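Conserved membrane protein (Chlamydia abortus, PDB 6GZU) combines deubiquitinating and acetyltransferase activities as a secreted CE-clan effector that induces Golgi fragmentation. Local coordinates at residues S35-C48 with R93-H107. Numbering follows the deposited sequence.
Sequences SDLFVPSLYTPSTC and RDCQNFRIYAYPLWH. With ZN (zinc ion), chain C.
The ring of F38 fills the hollow between F98 and Y101. With CG anti to the backbone N (chi1 176°), it turns its edge to the face of F98, planes at 76°, and is overlain at its rim by Y101, whose plane is tilted 26° from its own, F38 CD1 reaching Y101 CD2 at 3.3 Å. An aromatic suits this place, offering an edge to one ring and a face to the other, while F38 CB makes CH-pi contacts over both. On the other face of the sheet, the CD1 branch of L37 settles against I100 CG2 and the small A102 CB.

Between these two layers of side chains, 37-38 pairs in parallel as an edge strand with 100-107: D36 O takes N-H groups from both R99 and I100, F38 N meets I100 O at 2.8 Å, and A102 N reaches F38 O weakly. P40's ring wedges across Y103, P40 CB to Y103 CE2 3.5 Å, and meets P104. After the excursion through 41-45, S46 O receives W106 N at 2.8 Å.

C95 binds zinc with H60, C78 and H80; F98, soon after it, packs on F38, probably helping to tie the zinc-bearing loop to the sheet. P40, lacking an N-H, halts the parallel ladder: its CD packs 3.0 Å from A102 O, which stays buried without a partner.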
ATOM      1  N   SER A  35      -1.812 -11.021  11.073  1.00 27.68           N
ATOM      2  CA  SER A  35      -2.482 -10.094  11.973  1.00 28.36           C
ATOM      3  C   SER A  35      -1.739  -8.767  12.160  1.00 27.35           C
ATOM      4  O   SER A  35      -2.324  -7.807  12.656  1.00 29.77           O
ATOM      5  CB  SER A  35      -2.743 -10.747  13.321  1.00 31.19           C
ATOM      6  OG  SER A  35      -1.532 -11.072  13.974  1.00 35.44           O
ATOM      7  N   ASP A  36      -0.465  -8.694  11.769  1.00 26.32           N
ATOM      8  CA  ASP A  36       0.349  -7.482  11.869  0.51 27.48           C
ATOM      9  C   ASP A  36       0.127  -6.528  10.707  1.00 24.13           C
ATOM     10  O   ASP A  36       0.706  -5.445  10.670  1.00 24.91           O
ATOM     11  CB  ASP A  36       1.834  -7.840  11.861  0.51 31.74           C
ATOM     12  CG  ASP A  36       2.327  -8.384  13.183  0.51 35.78           C
ATOM     13  OD1 ASP A  36       1.673  -8.144  14.226  0.51 36.10           O
ATOM     14  OD2 ASP A  36       3.392  -9.041  13.172  0.51 37.25           O
ATOM     15  N   LEU A  37      -0.652  -6.942   9.701  1.00 22.84           N
ATOM     16  CA  LEU A  37      -0.818  -6.110   8.515  1.00 22.25           C
ATOM     17  C   LEU A  37      -1.969  -5.142   8.663  1.00 21.91           C
ATOM     18  O   LEU A  37      -3.110  -5.570   8.891  1.00 22.66           O
ATOM     19  CB  LEU A  37      -1.119  -7.000   7.317  1.00 20.72           C
ATOM     20  CG  LEU A  37      -1.396  -6.301   5.986  1.00 20.29           C
ATOM     21  CD1 LEU A  37      -0.123  -5.623   5.490  1.00 21.18           C
ATOM     22  CD2 LEU A  37      -1.944  -7.279   4.899  1.00 20.50           C
ATOM     23  N   PHE A  38      -1.676  -3.854   8.524  1.00 20.38           N
ATOM     24  CA  PHE A  38      -2.670  -2.809   8.434  1.00 19.77           C
ATOM     25  C   PHE A  38      -3.082  -2.614   6.963  1.00 18.19           C
ATOM     26  O   PHE A  38      -2.242  -2.367   6.074  1.00 20.50           O
ATOM     27  CB  PHE A  38      -2.076  -1.511   8.957  1.00 21.66           C
ATOM     28  CG  PHE A  38      -2.977  -0.332   8.836  1.00 22.56           C
ATOM     29  CD1 PHE A  38      -2.949   0.473   7.694  1.00 22.85           C
ATOM     30  CD2 PHE A  38      -3.808   0.037   9.884  1.00 25.25           C
ATOM     31  CE1 PHE A  38      -3.754   1.576   7.587  1.00 24.21           C
ATOM     32  CE2 PHE A  38      -4.636   1.172   9.770  1.00 26.75           C
ATOM     33  CZ  PHE A  38      -4.622   1.915   8.627  1.00 25.90           C
ATOM     34  N   VAL A  39      -4.381  -2.684   6.716  1.00 20.35           N
ATOM     35  CA  VAL A  39      -4.953  -2.394   5.398  1.00 20.00           C
ATOM     36  C   VAL A  39      -5.559  -0.992   5.450  1.00 19.67           C
ATOM     37  O   VAL A  39      -6.369  -0.700   6.332  1.00 21.86           O
ATOM     38  CB  VAL A  39      -6.041  -3.401   5.123  1.00 21.79           C
ATOM     39  CG1 VAL A  39      -6.729  -3.104   3.737  1.00 22.15           C
ATOM     40  CG2 VAL A  39      -5.439  -4.827   5.189  1.00 24.92           C
ATOM     41  N   PRO A  40      -5.119  -0.100   4.546  1.00 20.15           N
ATOM     42  CA  PRO A  40      -5.586   1.285   4.537  1.00 21.12           C
ATOM     43  C   PRO A  40      -6.960   1.439   3.935  1.00 20.46           C
ATOM     44  O   PRO A  40      -7.662   0.454   3.686  1.00 22.60           O
ATOM     45  CB  PRO A  40      -4.532   2.016   3.684  1.00 21.26           C
ATOM     46  CG  PRO A  40      -4.134   0.970   2.659  1.00 22.70           C
ATOM     47  CD  PRO A  40      -4.135  -0.360   3.478  1.00 20.14           C
ATOM     48  N   SER A  41      -7.359   2.673   3.687  1.00 20.25           N
ATOM     49  CA  SER A  41      -8.747   2.956   3.307  1.00 20.63           C
ATOM     50  C   SER A  41      -9.234   2.101   2.153  1.00 21.31           C
ATOM     51  O   SER A  41      -8.567   1.988   1.126  1.00 23.86           O
ATOM     52  CB  SER A  41      -8.843   4.406   2.864  1.00 22.13           C
ATOM     53  OG  SER A  41     -10.108   4.633   2.262  1.00 23.23           O
ATOM     54  N   LEU A  42     -10.406   1.500   2.317  1.00 22.74           N
ATOM     55  CA  LEU A  42     -11.031   0.719   1.240  1.00 22.89           C
ATOM     56  C   LEU A  42     -11.741   1.632   0.246  1.00 26.63           C
ATOM     57  O   LEU A  42     -12.241   1.165  -0.791  1.00 28.32           O
ATOM     58  CB  LEU A  42     -12.038  -0.284   1.805  1.00 23.57           C
ATOM     59  CG  LEU A  42     -11.549  -1.204   2.924  1.00 24.86           C
ATOM     60  CD1 LEU A  42     -12.630  -2.225   3.296  1.00 23.88           C
ATOM     61  CD2 LEU A  42     -10.249  -1.932   2.539  1.00 25.90           C
ATOM     62  N   TYR A  43     -11.778   2.928   0.542  1.00 25.49           N
ATOM     63  CA  TYR A  43     -12.545   3.891  -0.248  1.00 28.59           C
ATOM     64  C   TYR A  43     -11.686   4.801  -1.157  1.00 28.77           C
ATOM     65  O   TYR A  43     -12.078   5.103  -2.296  1.00 31.36           O
ATOM     66  CB  TYR A  43     -13.378   4.744   0.702  1.00 32.72           C
ATOM     67  CG  TYR A  43     -14.328   5.681   0.037  1.00 37.35           C
ATOM     68  CD1 TYR A  43     -15.416   5.200  -0.669  1.00 40.43           C
ATOM     69  CD2 TYR A  43     -14.169   7.053   0.151  1.00 41.66           C
ATOM     70  CE1 TYR A  43     -16.320   6.066  -1.272  1.00 43.50           C
ATOM     71  CE2 TYR A  43     -15.060   7.928  -0.455  1.00 44.57           C
ATOM     72  CZ  TYR A  43     -16.129   7.425  -1.164  1.00 45.70           C
ATOM     73  OH  TYR A  43     -17.017   8.293  -1.761  1.00 49.12           O
ATOM     74  N   THR A  44     -10.527   5.247  -0.664  1.00 28.33           N
ATOM     75  CA  THR A  44      -9.670   6.190  -1.397  1.00 28.57           C
ATOM     76  C   THR A  44      -8.268   5.611  -1.555  1.00 25.03           C
ATOM     77  O   THR A  44      -7.542   5.454  -0.560  1.00 26.44           O
ATOM     78  CB  THR A  44      -9.578   7.548  -0.640  1.00 30.41           C
ATOM     79  OG1 THR A  44     -10.905   8.053  -0.394  1.00 34.54           O
ATOM     80  CG2 THR A  44      -8.759   8.578  -1.431  1.00 31.03           C
ATOM     81  N   PRO A  45      -7.843   5.311  -2.799  1.00 23.32           N
ATOM     82  CA  PRO A  45      -6.437   4.887  -2.982  1.00 21.99           C
ATOM     83  C   PRO A  45      -5.511   6.064  -2.717  1.00 21.19           C
ATOM     84  O   PRO A  45      -5.956   7.215  -2.780  1.00 22.89           O
ATOM     85  CB  PRO A  45      -6.324   4.569  -4.489  1.00 24.34           C
ATOM     86  CG  PRO A  45      -7.763   4.607  -5.004  1.00 25.36           C
ATOM     87  CD  PRO A  45      -8.587   5.418  -4.069  1.00 25.16           C
ATOM     88  N   SER A  46      -4.245   5.785  -2.443  1.00 19.00           N
ATOM     89  CA  SER A  46      -3.251   6.863  -2.281  1.00 18.95           C
ATOM     90  C   SER A  46      -2.648   7.227  -3.635  1.00 20.45           C
ATOM     91  O   SER A  46      -2.812   6.481  -4.620  1.00 20.05           O
ATOM     92  CB  SER A  46      -2.119   6.392  -1.370  1.00 21.34           C
ATOM     93  OG  SER A  46      -2.650   6.007  -0.082  1.00 23.32           O
ATOM     94  N   THR A  47      -1.966   8.372  -3.692  1.00 20.30           N
ATOM     95  CA  THR A  47      -1.213   8.793  -4.879  1.00 19.63           C
ATOM     96  C   THR A  47       0.138   9.277  -4.393  1.00 19.78           C
ATOM     97  O   THR A  47       0.379   9.386  -3.185  1.00 19.85           O
ATOM     98  CB  THR A  47      -1.884   9.989  -5.598  1.00 22.24           C
ATOM     99  OG1 THR A  47      -1.771  11.167  -4.770  1.00 22.93           O
ATOM    100  CG2 THR A  47      -3.365   9.706  -5.887  1.00 24.97           C
ATOM    101  N   CYS A  48       1.023   9.658  -5.298  1.00 21.63           N
ATOM    102  CA  CYS A  48       2.316  10.177  -4.860  0.68 21.17           C
ATOM    103  C   CYS A  48       2.162  11.454  -4.017  1.00 22.83           C
ATOM    104  O   CYS A  48       3.022  11.743  -3.211  1.00 23.45           O
ATOM    105  CB  CYS A  48       3.244  10.439  -6.058  0.68 22.18           C
ATOM    106  SG  CYS A  48       2.597  11.570  -7.319  0.68 24.11           S
ATOM    107  N   ARG A  93     -10.809  -3.854  15.532  1.00 43.34           N
ATOM    108  CA  ARG A  93      -9.368  -4.020  15.782  1.00 41.70           C
ATOM    109  C   ARG A  93      -8.803  -2.869  16.616  1.00 39.76           C
ATOM    110  O   ARG A  93      -9.315  -1.751  16.607  1.00 38.95           O
ATOM    111  CB  ARG A  93      -8.511  -3.992  14.491  1.00 42.37           C
ATOM    112  CG  ARG A  93      -8.977  -4.749  13.267  1.00 42.67           C
ATOM    113  CD  ARG A  93      -8.793  -6.235  13.390  1.00 40.71           C
ATOM    114  NE  ARG A  93      -7.446  -6.713  13.693  1.00 38.82           N
ATOM    115  CZ  ARG A  93      -6.539  -7.071  12.783  1.00 36.77           C
ATOM    116  NH1 ARG A  93      -6.785  -6.952  11.478  1.00 35.65           N
ATOM    117  NH2 ARG A  93      -5.369  -7.549  13.181  1.00 36.05           N
ATOM    118  N   ASP A  94      -7.678  -3.127  17.259  1.00 39.72           N
ATOM    119  CA  ASP A  94      -6.895  -2.036  17.815  1.00 40.04           C
ATOM    120  C   ASP A  94      -5.987  -1.464  16.740  1.00 39.42           C
ATOM    121  O   ASP A  94      -4.957  -2.075  16.380  1.00 41.44           O
ATOM    122  CB  ASP A  94      -6.060  -2.529  18.988  1.00 42.94           C
ATOM    123  CG  ASP A  94      -5.099  -1.487  19.476  1.00 46.36           C
ATOM    124  OD1 ASP A  94      -5.274  -0.287  19.146  1.00 46.60           O
ATOM    125  OD2 ASP A  94      -4.171  -1.865  20.213  1.00 49.19           O
ATOM    126  N   CYS A  95      -6.350  -0.264  16.279  1.00 35.55           N
ATOM    127  CA  CYS A  95      -5.728   0.335  15.087  1.00 35.26           C
ATOM    128  C   CYS A  95      -4.287   0.676  15.326  1.00 36.97           C
ATOM    129  O   CYS A  95      -3.552   0.995  14.375  1.00 38.69           O
ATOM    130  CB  CYS A  95      -6.499   1.579  14.659  1.00 34.60           C
ATOM    131  SG  CYS A  95      -6.532   2.854  15.872  1.00 37.93           S
ATOM    132  N   GLN A  96      -3.864   0.618  16.585  1.00 40.39           N
ATOM    133  CA  GLN A  96      -2.459   0.865  16.932  1.00 45.51           C
ATOM    134  C   GLN A  96      -1.560  -0.360  16.749  1.00 44.99           C
ATOM    135  O   GLN A  96      -0.371  -0.215  16.477  1.00 48.00           O
ATOM    136  CB  GLN A  96      -2.346   1.368  18.377  1.00 50.66           C
ATOM    137  CG  GLN A  96      -2.971   2.728  18.609  1.00 54.08           C
ATOM    138  CD  GLN A  96      -3.645   2.847  19.979  1.00 57.17           C
ATOM    139  OE1 GLN A  96      -4.753   3.383  20.099  1.00 58.46           O
ATOM    140  NE2 GLN A  96      -2.978   2.343  21.021  1.00 58.24           N
ATOM    141  N   ASN A  97      -2.140  -1.555  16.866  1.00 41.98           N
ATOM    142  CA  ASN A  97      -1.383  -2.794  17.035  1.00 42.41           C
ATOM    143  C   ASN A  97      -0.761  -3.435  15.761  1.00 39.87           C
ATOM    144  O   ASN A  97      -0.535  -4.649  15.666  1.00 45.12           O
ATOM    145  CB  ASN A  97      -2.304  -3.815  17.711  1.00 47.53           C
ATOM    146  CG  ASN A  97      -1.534  -4.922  18.375  1.00 53.28           C
ATOM    147  OD1 ASN A  97      -0.343  -4.762  18.667  1.00 56.69           O
ATOM    148  ND2 ASN A  97      -2.202  -6.056  18.631  1.00 54.29           N
ATOM    149  N   PHE A  98      -0.470  -2.630  14.772  1.00 31.91           N
ATOM    150  CA  PHE A  98       0.023  -3.190  13.518  1.00 26.58           C
ATOM    151  C   PHE A  98       1.512  -2.922  13.316  1.00 24.97           C
ATOM    152  O   PHE A  98       2.057  -1.956  13.904  1.00 27.28           O
ATOM    153  CB  PHE A  98      -0.775  -2.598  12.364  1.00 25.62           C
ATOM    154  CG  PHE A  98      -2.215  -2.971  12.395  1.00 25.19           C
ATOM    155  CD1 PHE A  98      -2.599  -4.223  11.940  1.00 24.37           C
ATOM    156  CD2 PHE A  98      -3.181  -2.094  12.858  1.00 27.48           C
ATOM    157  CE1 PHE A  98      -3.920  -4.606  11.948  1.00 24.85           C
ATOM    158  CE2 PHE A  98      -4.527  -2.490  12.886  1.00 28.59           C
ATOM    159  CZ  PHE A  98      -4.880  -3.744  12.388  1.00 28.16           C
ATOM    160  N   ARG A  99       2.158  -3.692  12.419  1.00 24.54           N
ATOM    161  CA  ARG A  99       3.592  -3.515  12.163  1.00 25.45           C
ATOM    162  C   ARG A  99       3.955  -3.252  10.718  1.00 22.32           C
ATOM    163  O   ARG A  99       4.997  -2.651  10.418  1.00 24.03           O
ATOM    164  CB  ARG A  99       4.350  -4.768  12.592  1.00 29.07           C
ATOM    165  CG  ARG A  99       4.152  -5.106  14.049  1.00 31.51           C
ATOM    166  CD  ARG A  99       4.473  -3.894  14.957  1.00 34.32           C
ATOM    167  NE  ARG A  99       5.911  -3.595  15.012  1.00 35.81           N
ATOM    168  CZ  ARG A  99       6.421  -2.528  15.629  1.00 37.48           C
ATOM    169  NH1 ARG A  99       5.586  -1.654  16.182  1.00 38.72           N
ATOM    170  NH2 ARG A  99       7.750  -2.336  15.705  1.00 36.60           N
ATOM    171  N   ILE A 100       3.106  -3.691   9.799  1.00 21.98           N
ATOM    172  CA  ILE A 100       3.362  -3.564   8.379  1.00 21.45           C
ATOM    173  C   ILE A 100       2.151  -2.870   7.772  1.00 20.93           C
ATOM    174  O   ILE A 100       0.990  -3.325   7.970  1.00 21.60           O
ATOM    175  CB  ILE A 100       3.597  -4.936   7.710  1.00 22.25           C
ATOM    176  CG1 ILE A 100       4.787  -5.639   8.369  1.00 23.92           C
ATOM    177  CG2 ILE A 100       3.779  -4.739   6.179  1.00 21.38           C
ATOM    178  CD1 ILE A 100       5.067  -7.004   7.880  1.00 27.24           C
ATOM    179  N   TYR A 101       2.398  -1.773   7.046  1.00 19.70           N
ATOM    180  CA  TYR A 101       1.332  -0.941   6.488  1.00 19.19           C
ATOM    181  C   TYR A 101       1.510  -0.922   4.986  1.00 18.33           C
ATOM    182  O   TYR A 101       2.526  -0.444   4.496  1.00 21.08           O
ATOM    183  CB  TYR A 101       1.443   0.487   7.051  1.00 20.40           C
ATOM    184  CG  TYR A 101       1.126   0.582   8.534  1.00 20.20           C
ATOM    185  CD1 TYR A 101       1.955  -0.006   9.485  1.00 20.69           C
ATOM    186  CD2 TYR A 101       0.015   1.326   8.988  1.00 20.10           C
ATOM    187  CE1 TYR A 101       1.629   0.081  10.859  1.00 22.48           C
ATOM    188  CE2 TYR A 101      -0.296   1.447  10.345  1.00 21.58           C
ATOM    189  CZ  TYR A 101       0.513   0.807  11.266  1.00 22.50           C
ATOM    190  OH  TYR A 101       0.209   0.876  12.617  1.00 24.57           O
ATOM    191  N   ALA A 102       0.534  -1.427   4.234  1.00 16.78           N
ATOM    192  CA  ALA A 102       0.710  -1.557   2.797  1.00 17.38           C
ATOM    193  C   ALA A 102      -0.326  -0.763   2.006  1.00 16.92           C
ATOM    194  O   ALA A 102      -1.534  -1.041   2.149  1.00 18.33           O
ATOM    195  CB  ALA A 102       0.710  -3.020   2.377  1.00 21.00           C
ATOM    196  N   TYR A 103       0.118   0.167   1.155  1.00 16.09           N
ATOM    197  CA  TYR A 103      -0.758   1.122   0.500  1.00 16.50           C
ATOM    198  C   TYR A 103      -0.729   0.987  -0.996  1.00 17.04           C
ATOM    199  O   TYR A 103       0.288   1.262  -1.651  1.00 17.77           O
ATOM    200  CB  TYR A 103      -0.241   2.555   0.781  1.00 17.08           C
ATOM    201  CG  TYR A 103      -0.327   2.949   2.232  1.00 18.44           C
ATOM    202  CD1 TYR A 103       0.667   2.561   3.150  1.00 19.13           C
ATOM    203  CD2 TYR A 103      -1.446   3.635   2.701  1.00 19.52           C
ATOM    204  CE1 TYR A 103       0.540   2.902   4.505  1.00 19.48           C
ATOM    205  CE2 TYR A 103      -1.601   3.962   4.050  1.00 19.25           C
ATOM    206  CZ  TYR A 103      -0.628   3.573   4.945  1.00 18.86           C
ATOM    207  OH  TYR A 103      -0.799   3.921   6.271  1.00 20.38           O
ATOM    208  N   PRO A 104      -1.873   0.639  -1.576  1.00 16.83           N
ATOM    209  CA  PRO A 104      -1.992   0.720  -3.052  1.00 19.03           C
ATOM    210  C   PRO A 104      -1.884   2.183  -3.456  1.00 18.05           C
ATOM    211  O   PRO A 104      -2.525   3.069  -2.846  1.00 19.15           O
ATOM    212  CB  PRO A 104      -3.417   0.184  -3.317  1.00 20.04           C
ATOM    213  CG  PRO A 104      -3.692  -0.711  -2.083  1.00 20.07           C
ATOM    214  CD  PRO A 104      -3.048   0.014  -0.935  1.00 18.18           C
ATOM    215  N   LEU A 105      -1.080   2.464  -4.477  1.00 17.33           N
ATOM    216  CA  LEU A 105      -0.799   3.825  -4.891  1.00 17.42           C
ATOM    217  C   LEU A 105      -1.094   3.921  -6.389  1.00 19.34           C
ATOM    218  O   LEU A 105      -0.490   3.182  -7.175  1.00 22.17           O
ATOM    219  CB  LEU A 105       0.655   4.214  -4.530  1.00 21.59           C
ATOM    220  CG  LEU A 105       1.033   5.699  -4.600  1.00 22.68           C
ATOM    221  CD1 LEU A 105       2.259   6.066  -3.819  1.00 21.49           C
ATOM    222  CD2 LEU A 105       1.385   5.977  -6.078  1.00 22.78           C
ATOM    223  N   TRP A 106      -1.982   4.846  -6.746  1.00 19.35           N
ATOM    224  CA  TRP A 106      -2.498   5.056  -8.102  1.00 20.98           C
ATOM    225  C   TRP A 106      -1.737   6.204  -8.747  1.00 21.01           C
ATOM    226  O   TRP A 106      -1.466   7.209  -8.104  1.00 21.21           O
ATOM    227  CB  TRP A 106      -3.965   5.449  -8.005  1.00 22.45           C
ATOM    228  CG  TRP A 106      -4.655   5.513  -9.309  1.00 24.19           C
ATOM    229  CD1 TRP A 106      -5.365   4.506  -9.902  1.00 26.76           C
ATOM    230  CD2 TRP A 106      -4.763   6.656 -10.192  1.00 25.18           C
ATOM    231  NE1 TRP A 106      -5.888   4.936 -11.110  1.00 27.62           N
ATOM    232  CE2 TRP A 106      -5.538   6.246 -11.309  1.00 26.54           C
ATOM    233  CE3 TRP A 106      -4.277   7.975 -10.154  1.00 26.05           C
ATOM    234  CZ2 TRP A 106      -5.833   7.104 -12.363  1.00 28.12           C
ATOM    235  CZ3 TRP A 106      -4.563   8.831 -11.229  1.00 26.20           C
ATOM    236  CH2 TRP A 106      -5.338   8.393 -12.302  1.00 28.13           C
ATOM    237  N   HIS A 107      -1.367   6.051 -10.029  1.00 20.56           N
ATOM    238  CA  HIS A 107      -0.639   7.095 -10.752  1.00 19.65           C
ATOM    239  C   HIS A 107      -1.051   7.215 -12.194  1.00 20.21           C
ATOM    240  O   HIS A 107      -1.340   6.216 -12.834  1.00 21.48           O
ATOM    241  CB  HIS A 107       0.870   6.830 -10.712  1.00 21.49           C
ATOM    242  CG  HIS A 107       1.679   7.974 -11.222  1.00 21.63           C
ATOM    243  ND1 HIS A 107       1.754   9.177 -10.548  1.00 22.89           N
ATOM    244  CD2 HIS A 107       2.455   8.108 -12.335  1.00 22.21           C
ATOM    245  CE1 HIS A 107       2.536  10.009 -11.227  1.00 22.88           C
ATOM    246  NE2 HIS A 107       2.978   9.384 -12.308  1.00 22.19           N
TER
HETATM  247 ZN    ZN C 402      -6.386   4.788  14.795  1.00 35.40          ZN
HETATM  248  O   HOH W   1      -2.427  -6.884  14.951  1.00 58.83           O
HETATM  249  O   HOH W   2      -4.351  -7.858  10.028  1.00 22.22           O
HETATM  250  O   HOH W   3      -3.530   3.435  -0.238  1.00 21.08           O
HETATM  251  O   HOH W   4       0.470   9.129  -8.012  1.00 21.61           O